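Local atomic coordinates of Low density lipoprotein receptor adapter protein 1 (Rattus norvegicus, PDB entry 3SO6), a protein that serves as a clathrin-associated sorting adaptor whose phosphotyrosine-binding domain recognises the NPXY internalization motif of the LDL receptor for endocytosis. Residues V125-E128 with F129-S133. Numbering follows the deposited sequence.
Sequences VAFE and FWQVS
V125, A126 and F127 give their carbonyl oxygens to the amides of F129, W130 and Q131, three successive i to i+4 bonds in the last turns of helix 109-131. The straightest runs from F129 N to V125 O, 2.9 Å at 165°. On one side of the helix V125 and F129 point the same way, and V125 CG1 touches F129 CE2 at 3.6 Å. L134 and P136, from the tail beyond the helix, also pack on F129.

F127 meets two side chains of the next turn. Its CG is anti to the backbone N, as is that of W130, and the two rings come together at F127 CE1 and W130 CE3, 3.7 Å apart. The planes lie 21° from parallel, but the rings are displaced so far that they scarcely overlap. Q131 CG lies over one face of the F127 ring, 4.0 Å from its centroid, a CH-pi contact. The Q131 amide plane is inclined 28° to the ring, with Q131 CD 3.4 Å from F127 CE2. With an alanine in place of F127, Q131 CG would probably lose the ring face it rests on, and W130 its aromatic neighbour.

The helix closes in a Schellman motif. S133 takes positive phi as its C-prime residue, S133 N bonds to W130 O at 3.0 Å and L134 N to F129 O. E128 is turned back to a salt bridge with K124.

A126, F127 and W130 pack on apolar side chains of the bound LDL receptor tail. The chemistry implied is an apolar surface for the peptide at the C-terminal end of the PTB domain's long helix, with the W130 indole N-H adding a directional hydrogen bond to the peptide backbone.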
loop_
_atom_site.group_PDB
_atom_site.type_symbol
_atom_site.label_atom_id
_atom_site.label_comp_id
_atom_site.label_asym_id
_atom_site.label_seq_id
_atom_site.Cartn_x
_atom_site.Cartn_y
_atom_site.Cartn_z
ATOM N N VAL A 125 -6.651 12.601 -5.427
ATOM C CA VAL A 125 -6.778 13.859 -4.708
ATOM C C VAL A 125 -5.370 14.436 -4.477
ATOM O O VAL A 125 -5.200 15.669 -4.650
ATOM C CB VAL A 125 -7.522 13.606 -3.395
ATOM C CG1 VAL A 125 -7.469 14.889 -2.531
ATOM C CG2 VAL A 125 -8.937 13.213 -3.710
ATOM N N ALA A 126 -4.372 13.659 -4.144
ATOM C CA ALA A 126 -2.995 14.201 -4.014
ATOM C C ALA A 126 -2.531 14.834 -5.301
ATOM O O ALA A 126 -1.913 15.887 -5.278
ATOM C CB ALA A 126 -2.043 13.105 -3.530
ATOM N N PHE A 127 -2.817 14.178 -6.412
ATOM C CA PHE A 127 -2.448 14.760 -7.707
ATOM C C PHE A 127 -3.107 16.124 -7.953
ATOM O O PHE A 127 -2.474 17.045 -8.443
ATOM C CB PHE A 127 -2.765 13.767 -8.836
ATOM C CG PHE A 127 -2.333 14.281 -10.184
ATOM C CD1 PHE A 127 -0.971 14.435 -10.481
ATOM C CD2 PHE A 127 -3.253 14.683 -11.094
ATOM C CE1 PHE A 127 -0.575 14.841 -11.745
ATOM C CE2 PHE A 127 -2.810 15.222 -12.367
ATOM C CZ PHE A 127 -1.456 15.296 -12.626
ATOM N N GLU A 128 -4.405 16.234 -7.620
ATOM C CA GLU A 128 -5.039 17.500 -7.748
ATOM C C GLU A 128 -4.470 18.567 -6.810
ATOM O O GLU A 128 -4.377 19.731 -7.253
ATOM C CB GLU A 128 -6.560 17.333 -7.559
ATOM C CG GLU A 128 -7.134 16.522 -8.695
ATOM C CD GLU A 128 -8.606 16.237 -8.558
ATOM O OE1 GLU A 128 -9.328 17.143 -8.011
ATOM O OE2 GLU A 128 -9.057 15.192 -9.075
ATOM N N PHE A 129 -4.110 18.223 -5.566
ATOM C CA PHE A 129 -3.393 19.225 -4.765
ATOM C C PHE A 129 -2.074 19.637 -5.433
ATOM O O PHE A 129 -1.694 20.820 -5.486
ATOM C CB PHE A 129 -3.091 18.635 -3.386
ATOM C CG PHE A 129 -4.197 18.769 -2.369
ATOM C CD1 PHE A 129 -4.283 19.918 -1.602
ATOM C CD2 PHE A 129 -5.053 17.724 -2.092
ATOM C CE1 PHE A 129 -5.296 20.078 -0.666
ATOM C CE2 PHE A 129 -6.019 17.838 -1.101
ATOM C CZ PHE A 129 -6.163 19.030 -0.427
ATOM N N TRP A 130 -1.395 18.650 -5.980
ATOM C CA TRP A 130 -0.060 18.896 -6.534
ATOM C C TRP A 130 -0.135 19.889 -7.711
ATOM O O TRP A 130 0.706 20.780 -7.848
ATOM C CB TRP A 130 0.584 17.541 -6.909
ATOM C CG TRP A 130 1.888 17.643 -7.613
ATOM C CD1 TRP A 130 3.138 17.624 -7.014
ATOM C CD2 TRP A 130 2.103 17.643 -9.046
ATOM N NE1 TRP A 130 4.111 17.745 -8.009
ATOM C CE2 TRP A 130 3.517 17.707 -9.248
ATOM C CE3 TRP A 130 1.256 17.671 -10.168
ATOM C CZ2 TRP A 130 4.098 17.771 -10.544
ATOM C CZ3 TRP A 130 1.808 17.684 -11.437
ATOM C CH2 TRP A 130 3.243 17.769 -11.628
ATOM N N GLN A 131 -1.192 19.726 -8.512
ATOM C CA GLN A 131 -1.328 20.539 -9.724
ATOM C C GLN A 131 -1.502 22.011 -9.362
ATOM O O GLN A 131 -1.141 22.874 -10.163
ATOM C CB GLN A 131 -2.517 20.087 -10.520
ATOM C CG GLN A 131 -2.315 18.789 -11.219
ATOM C CD GLN A 131 -3.460 18.524 -12.100
ATOM O OE1 GLN A 131 -4.550 18.317 -11.605
ATOM N NE2 GLN A 131 -3.277 18.506 -13.382
ATOM N N VAL A 132 -2.117 22.293 -8.214
ATOM C CA VAL A 132 -2.339 23.720 -7.820
ATOM C C VAL A 132 -1.343 24.129 -6.737
ATOM O O VAL A 132 -1.550 25.148 -6.082
ATOM C CB VAL A 132 -3.777 23.982 -7.407
ATOM C CG1 VAL A 132 -4.714 23.850 -8.608
ATOM C CG2 VAL A 132 -4.216 23.062 -6.227
ATOM N N SER A 133 -0.222 23.390 -6.611
ATOM C CA SER A 133 0.860 23.774 -5.717
ATOM C C SER A 133 0.395 23.941 -4.287
ATOM O O SER A 133 0.779 24.867 -3.575
ATOM C CB SER A 133 1.576 25.084 -6.248
ATOM O OG SER A 133 2.289 24.808 -7.445
#